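Local atomic coordinates of LamCAT (Aquimarina, PDB entry 6JH5), a protein that acts as a laminarinase, a glycoside hydrolase family 16 enzyme that probably cleaves the beta-1,3-glucan laminarin of marine algae. Residues A[5-10]-A[76-81]; A[55-58]-A[64-67]; A[87-92]-A[158-163]; A[131-136]-A[179-184]. All blocks are in the same frame, centred on the assembly; numbering follows the deposited sequence.

Contact 1: residues A[5-10]-A[76-81]; sequences TLVWQD and KSWKYG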
loop_
_atom_site.group_PDB
_atom_site.type_symbol
_atom_site.label_atom_id
_atom_site.label_comp_id
_atom_site.label_asym_id
_atom_site.label_seq_id
_atom_site.Cartn_x
_atom_site.Cartn_y
_atom_site.Cartn_z
ATOM N N THR A 5 -1.913 -2.475 -21.866
ATOM C CA THR A 5 -0.601 -1.990 -22.343
ATOM C C THR A 5 0.197 -1.531 -21.118
ATOM O O THR A 5 -0.323 -0.767 -20.376
ATOM C CB THR A 5 -0.752 -0.809 -23.301
ATOM O OG1 THR A 5 -1.505 -1.195 -24.438
ATOM C CG2 THR A 5 0.569 -0.250 -23.762
ATOM N N LEU A 6 1.433 -1.999 -20.984
ATOM C CA LEU A 6 2.281 -1.573 -19.851
ATOM C C LEU A 6 2.656 -0.102 -20.037
ATOM O O LEU A 6 3.200 0.250 -21.051
ATOM C CB LEU A 6 3.522 -2.467 -19.808
ATOM C CG LEU A 6 4.477 -2.199 -18.652
ATOM C CD1 LEU A 6 3.829 -2.616 -17.347
ATOM C CD2 LEU A 6 5.787 -2.935 -18.858
ATOM N N VAL A 7 2.352 0.725 -19.037
ATOM C CA VAL A 7 2.699 2.170 -19.156
ATOM C C VAL A 7 3.781 2.564 -18.160
ATOM O O VAL A 7 4.419 3.531 -18.404
ATOM C CB VAL A 7 1.467 3.079 -19.055
ATOM C CG1 VAL A 7 0.514 2.815 -20.205
ATOM C CG2 VAL A 7 0.746 2.923 -17.739
ATOM N N TRP A 8 3.955 1.803 -17.086
ATOM C CA TRP A 8 5.013 2.148 -16.112
ATOM C C TRP A 8 5.425 0.901 -15.326
ATOM O O TRP A 8 4.611 0.053 -15.166
ATOM C CB TRP A 8 4.559 3.294 -15.184
ATOM C CG TRP A 8 5.564 3.695 -14.140
ATOM C CD1 TRP A 8 6.607 4.555 -14.283
ATOM C CD2 TRP A 8 5.696 3.147 -12.816
ATOM N NE1 TRP A 8 7.352 4.607 -13.146
ATOM C CE2 TRP A 8 6.808 3.766 -12.223
ATOM C CE3 TRP A 8 4.956 2.240 -12.064
ATOM C CZ2 TRP A 8 7.205 3.494 -10.920
ATOM C CZ3 TRP A 8 5.351 1.966 -10.780
ATOM C CH2 TRP A 8 6.460 2.586 -10.219
ATOM N N GLN A 9 6.669 0.873 -14.892
ATOM C CA GLN A 9 7.101 -0.220 -14.009
ATOM C C GLN A 9 8.334 0.182 -13.221
ATOM O O GLN A 9 9.005 1.094 -13.595
ATOM C CB GLN A 9 7.486 -1.443 -14.837
ATOM C CG GLN A 9 8.718 -1.180 -15.675
ATOM C CD GLN A 9 8.888 -2.069 -16.882
ATOM O OE1 GLN A 9 9.124 -1.599 -17.978
ATOM N NE2 GLN A 9 8.819 -3.356 -16.664
ATOM N N ASP A 10 8.511 -0.486 -12.095
ATOM C CA ASP A 10 9.823 -0.513 -11.421
ATOM C C ASP A 10 10.122 -1.990 -11.172
ATOM O O ASP A 10 9.420 -2.584 -10.437
ATOM C CB ASP A 10 9.943 0.314 -10.148
ATOM C CG ASP A 10 11.396 0.614 -9.811
ATOM O OD1 ASP A 10 12.250 -0.097 -10.305
ATOM O OD2 ASP A 10 11.627 1.529 -9.065
ATOM N N LYS A 76 4.834 10.043 -10.580
ATOM C CA LYS A 76 3.967 9.237 -11.472
ATOM C C LYS A 76 2.585 9.009 -10.851
ATOM O O LYS A 76 2.512 8.701 -9.691
ATOM C CB LYS A 76 4.600 7.869 -11.736
ATOM C CG LYS A 76 5.970 7.907 -12.384
ATOM C CD LYS A 76 5.951 8.337 -13.843
ATOM C CE LYS A 76 7.351 8.477 -14.401
ATOM N NZ LYS A 76 7.382 9.087 -15.743
ATOM N N SER A 77 1.549 9.232 -11.648
ATOM C CA SER A 77 0.163 8.986 -11.196
ATOM C C SER A 77 -0.700 8.620 -12.394
ATOM O O SER A 77 -0.303 8.843 -13.505
ATOM C CB SER A 77 -0.419 10.093 -10.410
ATOM O OG SER A 77 -0.609 11.186 -11.243
ATOM N N TRP A 78 -1.777 7.903 -12.103
ATOM C CA TRP A 78 -2.638 7.336 -13.154
ATOM C C TRP A 78 -4.124 7.453 -12.809
ATOM O O TRP A 78 -4.473 7.352 -11.680
ATOM C CB TRP A 78 -2.297 5.852 -13.315
ATOM C CG TRP A 78 -0.848 5.590 -13.571
ATOM C CD1 TRP A 78 -0.232 5.474 -14.780
ATOM C CD2 TRP A 78 0.169 5.390 -12.583
ATOM N NE1 TRP A 78 1.096 5.241 -14.608
ATOM C CE2 TRP A 78 1.374 5.195 -13.276
ATOM C CE3 TRP A 78 0.181 5.382 -11.198
ATOM C CZ2 TRP A 78 2.570 4.971 -12.619
ATOM C CZ3 TRP A 78 1.361 5.174 -10.546
ATOM C CH2 TRP A 78 2.538 4.969 -11.249
ATOM N N LYS A 79 -4.932 7.620 -13.846
ATOM C CA LYS A 79 -6.398 7.574 -13.716
ATOM C C LYS A 79 -6.840 6.359 -14.511
ATOM O O LYS A 79 -6.708 6.389 -15.701
ATOM C CB LYS A 79 -7.047 8.814 -14.317
ATOM C CG LYS A 79 -8.562 8.799 -14.206
ATOM C CD LYS A 79 -9.098 10.068 -14.778
ATOM C CE LYS A 79 -10.538 10.020 -15.186
ATOM N NZ LYS A 79 -11.006 11.372 -15.557
ATOM N N TYR A 80 -7.200 5.302 -13.778
ATOM C CA TYR A 80 -7.668 3.976 -14.238
ATOM C C TYR A 80 -6.460 3.112 -14.615
ATOM O O TYR A 80 -5.423 3.646 -14.941
ATOM C CB TYR A 80 -8.647 4.097 -15.406
ATOM C CG TYR A 80 -9.818 5.000 -15.139
ATOM C CD1 TYR A 80 -10.430 5.030 -13.909
ATOM C CD2 TYR A 80 -10.299 5.838 -16.118
ATOM C CE1 TYR A 80 -11.495 5.872 -13.661
ATOM C CE2 TYR A 80 -11.373 6.674 -15.892
ATOM C CZ TYR A 80 -11.965 6.703 -14.650
ATOM O OH TYR A 80 -13.003 7.538 -14.430
ATOM N N GLY A 81 -6.658 1.804 -14.617
ATOM C CA GLY A 81 -5.584 0.901 -15.051
ATOM C C GLY A 81 -5.550 -0.379 -14.248
ATOM O O GLY A 81 -6.409 -0.566 -13.454
HETATM O O HOH W 1 2.838 6.162 -16.929
#
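Trp8 holds its CG anti to the backbone N (chi1 179°), and Trp78, which it meets, holds its CG anti to its own carbonyl carbon (chi1 -54°). The two side chains cross at about a right angle, and the far edge of the Trp78 indole slides over one face of Trp8. Its CZ2 sits 3.6 Å from Trp8 CG, and its CH2 comes 3.7 Å from Trp8 CE3. The two planes are inclined at 51°. Lys76 covers the pyrrole end, its CG 3.7 Å from Trp8 NE1, while that NE1 hydrogen-bonds to Asp19. Val7 CG2 touches Trp78 NE1 at 3.9 Å; the same nitrogen donates to a water 3.0 Å away, which bonds weakly to Val7 O. Replacing Trp8 by leucine would probably leave Asp19 without its indole donor and a gap beneath the Trp78 edge. Val7 and Trp8 together face Val230 in a classic beta bulge, which brings both side chains to this contact. Strand 5-10 is thus paired with strand 221-232, and the loop before strand 81-88 lies against it, with Trp78 also touching Val230.

Contact 2: residues A[55-58]-A[64-67]; sequences AKRE and NYTS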
loop_
_atom_site.group_PDB
_atom_site.type_symbol
_atom_site.label_atom_id
_atom_site.label_comp_id
_atom_site.label_asym_id
_atom_site.label_seq_id
_atom_site.Cartn_x
_atom_site.Cartn_y
_atom_site.Cartn_z
ATOM N N ALA A 55 12.248 -3.639 8.236
ATOM C CA ALA A 55 11.846 -2.982 9.489
ATOM C C ALA A 55 12.861 -3.409 10.548
ATOM O O ALA A 55 13.227 -4.550 10.567
ATOM C CB ALA A 55 10.444 -3.356 9.885
ATOM N N LYS A 56 13.297 -2.466 11.366
ATOM C CA LYS A 56 14.343 -2.778 12.364
ATOM C C LYS A 56 13.987 -2.256 13.753
ATOM O O LYS A 56 13.234 -1.348 13.863
ATOM C CB LYS A 56 15.639 -2.065 11.967
ATOM C CG LYS A 56 16.213 -2.494 10.631
ATOM C CD LYS A 56 17.488 -1.774 10.275
ATOM C CE LYS A 56 18.051 -2.259 8.955
ATOM N NZ LYS A 56 18.930 -1.240 8.330
ATOM N N ARG A 57 14.587 -2.867 14.763
ATOM C CA ARG A 57 14.472 -2.349 16.138
ATOM C C ARG A 57 15.655 -1.417 16.286
ATOM O O ARG A 57 16.759 -1.885 16.373
ATOM C CB ARG A 57 14.652 -3.465 17.150
ATOM C CG ARG A 57 13.345 -4.139 17.478
ATOM C CD ARG A 57 13.536 -5.291 18.409
ATOM N NE ARG A 57 13.719 -4.777 19.742
ATOM C CZ ARG A 57 14.398 -5.393 20.685
ATOM N NH1 ARG A 57 14.963 -6.563 20.440
ATOM N NH2 ARG A 57 14.501 -4.850 21.877
ATOM N N GLU A 58 15.378 -0.139 16.232
ATOM C CA GLU A 58 16.458 0.856 16.236
ATOM C C GLU A 58 15.865 2.113 16.861
ATOM O O GLU A 58 14.726 2.410 16.574
ATOM C CB GLU A 58 16.870 0.936 14.764
ATOM C CG GLU A 58 17.288 2.270 14.244
ATOM C CD GLU A 58 17.895 2.167 12.855
ATOM O OE1 GLU A 58 18.934 2.786 12.650
ATOM O OE2 GLU A 58 17.345 1.509 12.020
ATOM N N ASN A 64 11.183 3.523 18.447
ATOM C CA ASN A 64 11.965 2.280 18.670
ATOM C C ASN A 64 12.025 1.346 17.462
ATOM O O ASN A 64 12.600 0.300 17.582
ATOM C CB ASN A 64 11.419 1.569 19.900
ATOM C CG ASN A 64 11.495 2.491 21.088
ATOM O OD1 ASN A 64 12.504 3.120 21.305
ATOM N ND2 ASN A 64 10.409 2.604 21.813
ATOM N N TYR A 65 11.383 1.727 16.374
ATOM C CA TYR A 65 11.402 0.909 15.147
ATOM C C TYR A 65 11.615 1.841 13.951
ATOM O O TYR A 65 11.206 2.969 13.982
ATOM C CB TYR A 65 10.094 0.138 14.946
ATOM C CG TYR A 65 9.673 -0.694 16.125
ATOM C CD1 TYR A 65 10.156 -1.968 16.299
ATOM C CD2 TYR A 65 8.819 -0.184 17.077
ATOM C CE1 TYR A 65 9.781 -2.727 17.393
ATOM C CE2 TYR A 65 8.435 -0.927 18.172
ATOM C CZ TYR A 65 8.920 -2.204 18.335
ATOM O OH TYR A 65 8.558 -2.931 19.417
ATOM N N THR A 66 12.269 1.305 12.939
ATOM C CA THR A 66 12.460 2.029 11.668
ATOM C C THR A 66 11.954 1.150 10.534
ATOM O O THR A 66 11.956 -0.042 10.656
ATOM C CB THR A 66 13.915 2.435 11.428
ATOM O OG1 THR A 66 14.705 1.257 11.422
ATOM C CG2 THR A 66 14.392 3.429 12.458
ATOM N N SER A 67 11.514 1.806 9.479
ATOM C CA SER A 67 11.010 1.099 8.289
ATOM C C SER A 67 11.008 2.080 7.111
ATOM O O SER A 67 11.649 3.084 7.196
ATOM C CB SER A 67 9.653 0.495 8.524
ATOM O OG SER A 67 9.303 -0.356 7.471
#
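Residues 55-58 and 64-67 meet as the two antiparallel arms of the beta hairpin formed by strands 50-60 and 63-71, and the contact combines backbone pairing with one strong side-chain bond. The local axes approach to 4.6 Å. Lys56 and Thr66 form a hydrogen-bonded pair: Lys56 N reaches Thr66 O at 2.9 Å, and Thr66 N returns the bond to Lys56 O at 3.0 Å. Nearer the turn, Glu58 N meets Asn64 O at 3.1 Å with an N-H...O angle of only 138°, the donor lying well above the carbonyl plane, so this link is bent. On the face carrying Thr66, the extended Glu58 chain crosses the threonine at about a right angle. Thr66 OG1, set between the backbone N and the carbonyl carbon (chi1 59°), donates to Glu58 OE2 at 2.7 Å, meeting the carboxylate on its anti side and 30° out of its plane. The Glu58 CG lies 3.6 Å from Thr66 CG2. On the other face Arg57 runs beside Tyr65, its CG 3.8 Å from Tyr65 CE1, while the phenol bonds to Asn216. Asn43 ND2 also bonds to Thr66 OG1, so this hydroxyl of a buried residue is gripped as both donor and acceptor; the short bond, with a weak ion pair from Glu58 to Arg40, would be expected to favour an ionised Glu58.

Contact 3: residues A[87-92]-A[158-163]; sequences IAMPSF and HIYTIE
Tyr160 reaches across to Ile87 and Met89 with one side of its ring. From CB, chi1 of -62° sends the ring toward the 87-92 segment, and the turn about chi2 (-80°) presents its CD2-CE2 side. CD2 lies 4.1 Å from Ile87 CB. One atom further, CE2 is 4.0 Å from that same CB and also has Ile87 O at its edge, in the plane of the ring. CZ then meets the methyl of Met89, whose CE is 3.7 Å away and comes closer still to Tyr160 OH, at 3.3 Å. Met89 brings its methyl there by a bend at chi3 (84°). At the tip, Tyr160 OH hydrogen-bonds to a water at 2.7 Å, and this water lies 2.8 Å from Ile87 O, to which it can donate, although it has more acceptors around it than protons to give. Beside this, the backbones pair: Ile87 N bonds to His158 O at 3.0 Å and His158 N to Ile87 O at 3.1 Å. This antiparallel pairing joins strands 81-88 and 158-164 within one sheet of the family 16 beta sandwich, while His158 ND1 is taken by Asp174. Chemically, the ring edge rests on Ile87, the Met89 methyl lies against CZ and the hydroxyl, and that hydroxyl of a buried residue bonds to water; Ile87 O has the His158 amide as a direct partner besides any bond from that water.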
loop_
_atom_site.group_PDB
_atom_site.type_symbol
_atom_site.label_atom_id
_atom_site.label_comp_id
_atom_site.label_asym_id
_atom_site.label_seq_id
_atom_site.Cartn_x
_atom_site.Cartn_y
_atom_site.Cartn_z
ATOM N N ILE A 87 4.814 -9.459 -4.289
ATOM C CA ILE A 87 5.333 -9.156 -2.934
ATOM C C ILE A 87 5.369 -10.402 -2.054
ATOM O O ILE A 87 4.460 -11.162 -2.132
ATOM C CB ILE A 87 4.371 -8.153 -2.282
ATOM C CG1 ILE A 87 4.190 -6.921 -3.164
ATOM C CG2 ILE A 87 4.817 -7.759 -0.887
ATOM C CD1 ILE A 87 3.213 -5.918 -2.576
ATOM N N ALA A 88 6.436 -10.497 -1.277
ATOM C CA ALA A 88 6.620 -11.494 -0.213
ATOM C C ALA A 88 6.769 -10.659 1.056
ATOM O O ALA A 88 7.532 -9.769 1.056
ATOM C CB ALA A 88 7.821 -12.373 -0.471
ATOM N N MET A 89 5.981 -10.950 2.072
ATOM C CA MET A 89 6.044 -10.073 3.251
ATOM C C MET A 89 6.198 -10.889 4.525
ATOM O O MET A 89 5.823 -12.013 4.542
ATOM C CB MET A 89 4.770 -9.222 3.341
ATOM C CG MET A 89 3.537 -10.009 3.701
ATOM S SD MET A 89 2.034 -9.096 3.233
ATOM C CE MET A 89 1.867 -9.533 1.503
ATOM N N PRO A 90 6.699 -10.292 5.609
ATOM C CA PRO A 90 6.830 -11.006 6.862
ATOM C C PRO A 90 5.453 -11.189 7.514
ATOM O O PRO A 90 4.538 -10.539 7.192
ATOM C CB PRO A 90 7.670 -10.110 7.771
ATOM C CG PRO A 90 7.942 -8.874 6.995
ATOM C CD PRO A 90 7.140 -8.914 5.710
ATOM N N SER A 91 5.402 -12.112 8.454
ATOM C CA SER A 91 4.164 -12.396 9.199
ATOM C C SER A 91 4.555 -12.471 10.675
ATOM O O SER A 91 5.179 -13.411 11.073
ATOM C CB SER A 91 3.578 -13.681 8.683
ATOM O OG SER A 91 2.433 -14.060 9.416
ATOM N N PHE A 92 4.237 -11.430 11.422
ATOM C CA PHE A 92 4.567 -11.402 12.861
ATOM C C PHE A 92 3.647 -10.411 13.567
ATOM O O PHE A 92 3.150 -9.521 12.952
ATOM C CB PHE A 92 6.037 -11.060 13.106
ATOM C CG PHE A 92 6.480 -9.695 12.658
ATOM C CD1 PHE A 92 6.988 -9.501 11.391
ATOM C CD2 PHE A 92 6.412 -8.626 13.520
ATOM C CE1 PHE A 92 7.414 -8.247 11.004
ATOM C CE2 PHE A 92 6.837 -7.374 13.130
ATOM C CZ PHE A 92 7.348 -7.197 11.876
ATOM N N HIS A 158 3.384 -13.459 -3.838
ATOM C CA HIS A 158 2.017 -13.471 -4.388
ATOM C C HIS A 158 1.824 -12.207 -5.228
ATOM O O HIS A 158 2.528 -11.271 -5.035
ATOM C CB HIS A 158 0.956 -13.557 -3.287
ATOM C CG HIS A 158 0.952 -14.850 -2.551
ATOM N ND1 HIS A 158 0.225 -15.922 -2.968
ATOM C CD2 HIS A 158 1.571 -15.240 -1.425
ATOM C CE1 HIS A 158 0.411 -16.914 -2.136
ATOM N NE2 HIS A 158 1.208 -16.522 -1.180
ATOM N N ILE A 159 0.900 -12.266 -6.167
ATOM C CA ILE A 159 0.654 -11.081 -7.029
ATOM C C ILE A 159 -0.615 -10.374 -6.554
ATOM O O ILE A 159 -1.628 -10.987 -6.539
ATOM C CB ILE A 159 0.533 -11.535 -8.479
ATOM C CG1 ILE A 159 1.743 -12.390 -8.851
ATOM C CG2 ILE A 159 0.325 -10.347 -9.409
ATOM C CD1 ILE A 159 2.960 -11.615 -9.024
ATOM N N TYR A 160 -0.469 -9.121 -6.160
ATOM C CA TYR A 160 -1.588 -8.310 -5.634
ATOM C C TYR A 160 -1.967 -7.305 -6.712
ATOM O O TYR A 160 -1.129 -6.587 -7.118
ATOM C CB TYR A 160 -1.149 -7.654 -4.330
ATOM C CG TYR A 160 -0.809 -8.677 -3.285
ATOM C CD1 TYR A 160 -1.805 -9.295 -2.557
ATOM C CD2 TYR A 160 0.485 -9.072 -3.072
ATOM C CE1 TYR A 160 -1.514 -10.243 -1.597
ATOM C CE2 TYR A 160 0.795 -10.010 -2.110
ATOM C CZ TYR A 160 -0.207 -10.612 -1.387
ATOM O OH TYR A 160 0.077 -11.553 -0.462
ATOM N N THR A 161 -3.222 -7.338 -7.131
ATOM C CA THR A 161 -3.640 -6.522 -8.283
ATOM C C THR A 161 -4.997 -5.845 -8.064
ATOM O O THR A 161 -5.822 -6.381 -7.384
ATOM C CB THR A 161 -3.855 -7.492 -9.463
ATOM O OG1 THR A 161 -2.711 -8.325 -9.651
ATOM C CG2 THR A 161 -4.214 -6.862 -10.792
ATOM N N ILE A 162 -5.131 -4.693 -8.694
ATOM C CA ILE A 162 -6.461 -4.073 -8.891
ATOM C C ILE A 162 -6.643 -3.830 -10.381
ATOM O O ILE A 162 -5.690 -3.628 -11.035
ATOM C CB ILE A 162 -6.706 -2.757 -8.129
ATOM C CG1 ILE A 162 -5.633 -1.705 -8.403
ATOM C CG2 ILE A 162 -6.911 -3.037 -6.651
ATOM C CD1 ILE A 162 -6.058 -0.300 -8.107
ATOM N N GLU A 163 -7.884 -3.933 -10.818
ATOM C CA GLU A 163 -8.297 -3.486 -12.163
ATOM C C GLU A 163 -9.276 -2.356 -11.871
ATOM O O GLU A 163 -10.167 -2.564 -11.139
ATOM C CB GLU A 163 -8.871 -4.615 -13.009
ATOM C CG GLU A 163 -7.823 -5.616 -13.432
ATOM C CD GLU A 163 -8.412 -6.719 -14.277
ATOM O OE1 GLU A 163 -9.560 -6.609 -14.616
ATOM O OE2 GLU A 163 -7.725 -7.657 -14.526
HETATM O O HOH W 2 2.665 -12.262 -0.247
#

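Contact 4: residues A[131-136]-A[179-184]; sequences GTIHWQ and HEASIA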
loop_
_atom_site.group_PDB
_atom_site.type_symbol
_atom_site.label_atom_id
_atom_site.label_comp_id
_atom_site.label_asym_id
_atom_site.label_seq_id
_atom_site.Cartn_x
_atom_site.Cartn_y
_atom_site.Cartn_z
ATOM N N GLY A 131 -8.296 -5.901 0.837
ATOM C CA GLY A 131 -8.393 -4.902 -0.238
ATOM C C GLY A 131 -9.486 -3.938 0.135
ATOM O O GLY A 131 -10.511 -4.385 0.521
ATOM N N THR A 132 -9.181 -2.645 0.144
ATOM C CA THR A 132 -10.165 -1.671 0.676
ATOM C C THR A 132 -10.144 -0.332 -0.073
ATOM O O THR A 132 -9.135 0.010 -0.610
ATOM C CB THR A 132 -9.758 -1.349 2.125
ATOM O OG1 THR A 132 -9.542 -2.568 2.820
ATOM C CG2 THR A 132 -10.744 -0.522 2.918
ATOM N N ILE A 133 -11.286 0.342 -0.090
ATOM C CA ILE A 133 -11.316 1.764 -0.521
ATOM C C ILE A 133 -11.786 2.607 0.673
ATOM O O ILE A 133 -12.619 2.168 1.421
ATOM C CB ILE A 133 -12.179 2.061 -1.762
ATOM C CG1 ILE A 133 -13.520 1.326 -1.763
ATOM C CG2 ILE A 133 -11.380 1.876 -3.049
ATOM C CD1 ILE A 133 -14.459 1.796 -2.838
ATOM N N HIS A 134 -11.172 3.771 0.813
ATOM C CA HIS A 134 -11.562 4.789 1.809
ATOM C C HIS A 134 -11.834 6.092 1.051
ATOM O O HIS A 134 -11.103 6.383 0.166
ATOM C CB HIS A 134 -10.483 5.071 2.852
ATOM C CG HIS A 134 -9.912 3.873 3.517
ATOM N ND1 HIS A 134 -10.234 3.535 4.798
ATOM C CD2 HIS A 134 -8.998 2.974 3.101
ATOM C CE1 HIS A 134 -9.570 2.453 5.124
ATOM N NE2 HIS A 134 -8.807 2.098 4.108
ATOM N N TRP A 135 -12.857 6.810 1.491
ATOM C CA TRP A 135 -13.215 8.076 0.834
ATOM C C TRP A 135 -14.137 8.890 1.743
ATOM O O TRP A 135 -14.417 8.469 2.836
ATOM C CB TRP A 135 -13.816 7.834 -0.558
ATOM C CG TRP A 135 -15.212 7.288 -0.609
ATOM C CD1 TRP A 135 -16.341 7.968 -0.949
ATOM C CD2 TRP A 135 -15.623 5.932 -0.394
ATOM N NE1 TRP A 135 -17.421 7.140 -0.931
ATOM C CE2 TRP A 135 -17.015 5.888 -0.593
ATOM C CE3 TRP A 135 -14.956 4.759 -0.037
ATOM C CZ2 TRP A 135 -17.746 4.719 -0.451
ATOM C CZ3 TRP A 135 -15.688 3.613 0.138
ATOM C CH2 TRP A 135 -17.061 3.590 -0.072
ATOM N N GLN A 136 -14.513 10.064 1.267
ATOM C CA GLN A 136 -15.496 10.887 1.995
ATOM C C GLN A 136 -16.703 10.931 1.080
ATOM O O GLN A 136 -16.566 11.372 -0.010
ATOM C CB GLN A 136 -14.942 12.277 2.244
ATOM C CG GLN A 136 -15.765 13.085 3.233
ATOM C CD GLN A 136 -15.082 14.417 3.403
ATOM O OE1 GLN A 136 -15.351 15.354 2.664
ATOM N NE2 GLN A 136 -14.136 14.470 4.320
ATOM N N HIS A 179 -12.689 -8.990 -4.160
ATOM C CA HIS A 179 -13.379 -7.752 -3.726
ATOM C C HIS A 179 -13.687 -6.903 -4.952
ATOM O O HIS A 179 -12.980 -6.997 -5.907
ATOM C CB HIS A 179 -12.543 -7.002 -2.674
ATOM C CG HIS A 179 -13.204 -5.834 -2.026
ATOM N ND1 HIS A 179 -14.483 -5.873 -1.547
ATOM C CD2 HIS A 179 -12.749 -4.603 -1.741
ATOM C CE1 HIS A 179 -14.777 -4.721 -1.012
ATOM N NE2 HIS A 179 -13.751 -3.932 -1.119
ATOM N N GLU A 180 -14.769 -6.164 -4.892
ATOM C CA GLU A 180 -15.186 -5.326 -6.033
ATOM C C GLU A 180 -15.991 -4.159 -5.480
ATOM O O GLU A 180 -16.725 -4.363 -4.563
ATOM C CB GLU A 180 -16.006 -6.153 -7.025
ATOM C CG GLU A 180 -16.497 -5.373 -8.220
ATOM C CD GLU A 180 -17.152 -6.240 -9.285
ATOM O OE1 GLU A 180 -16.760 -7.372 -9.406
ATOM O OE2 GLU A 180 -18.018 -5.753 -9.974
ATOM N N ALA A 181 -15.787 -2.985 -6.044
ATOM C CA ALA A 181 -16.563 -1.822 -5.594
ATOM C C ALA A 181 -17.008 -1.036 -6.824
ATOM O O ALA A 181 -16.184 -0.708 -7.623
ATOM C CB ALA A 181 -15.721 -0.965 -4.688
ATOM N N SER A 182 -18.292 -0.751 -6.904
ATOM C CA SER A 182 -18.759 0.102 -8.014
ATOM C C SER A 182 -18.434 1.570 -7.718
ATOM O O SER A 182 -18.622 2.018 -6.596
ATOM C CB SER A 182 -20.228 -0.056 -8.265
ATOM O OG SER A 182 -20.620 0.804 -9.310
ATOM N N ILE A 183 -17.892 2.233 -8.734
ATOM C CA ILE A 183 -17.685 3.699 -8.691
ATOM C C ILE A 183 -18.461 4.323 -9.858
ATOM O O ILE A 183 -18.263 5.458 -10.138
ATOM C CB ILE A 183 -16.193 4.072 -8.697
ATOM C CG1 ILE A 183 -15.460 3.592 -9.943
ATOM C CG2 ILE A 183 -15.503 3.571 -7.439
ATOM C CD1 ILE A 183 -14.067 4.165 -10.027
ATOM N N ALA A 184 -19.361 3.546 -10.432
ATOM C CA ALA A 184 -20.113 3.984 -11.631
ATOM C C ALA A 184 -20.956 5.207 -11.297
ATOM O O ALA A 184 -21.676 5.156 -10.360
ATOM C CB ALA A 184 -20.998 2.870 -12.088
#
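Strands 128-136 and 176-182 face each other across the interior of a beta sandwich, and residues 131-136 and 179-184 meet there through side chains instead of backbone pairing. The local strand axes come within 7.8 Å, their directions 23° apart. At one end the imidazole of His179 comes up to the backbone of Gly131: CD2 lies 3.2 Å from Gly131 O, approached obliquely. The ring gets there because CG stands opposite the backbone N (chi1 -172°), and its NE2 bonds to Tyr145 O on strand 142-150, which pairs with strand 128-136. Two residues on, Ile133 CD1 touches Ala181 CB at 3.6 Å. Ile133 CG1 lies between the backbone N and the carbonyl carbon and the chain then extends, which carries the terminal methyl across to the small alanine. With a leucine in place of His179, the carbonyl of Tyr145 would probably lose its NE2 partner and that polar tie between the layers would go. Ile133 also touches Ile169 and Trp171 of strand 168-173. Such face-to-face packing of two sheets is the core of the jelly-roll fold of family 16 glycoside hydrolases.

Overall arrangement
The four contacts are spread through one beta-rich chain. Contacts 1 and 2 lie on opposite sides of its centre, with centres about 31 Å apart, and contacts 2 and 4 are about 32 Å apart; contact 3, nearest the middle, lies about 19 Å from contacts 1 and 4 and 21 Å from contact 2, between centres. Along the chain, contact 2 is nested inside contact 1; contacts 3 and 4 follow and interleave. Strand 221-232 is a common thread, pairing with strands 5-10, 50-60 and 81-88, and it carries Asp226, a calcium ligand with Glu11 and Gly49. One local hairpin and three longer-range contacts, loop-on-strand, sheet and interlayer, 43 to 66 residues apart, together tie the strands into the beta sandwich.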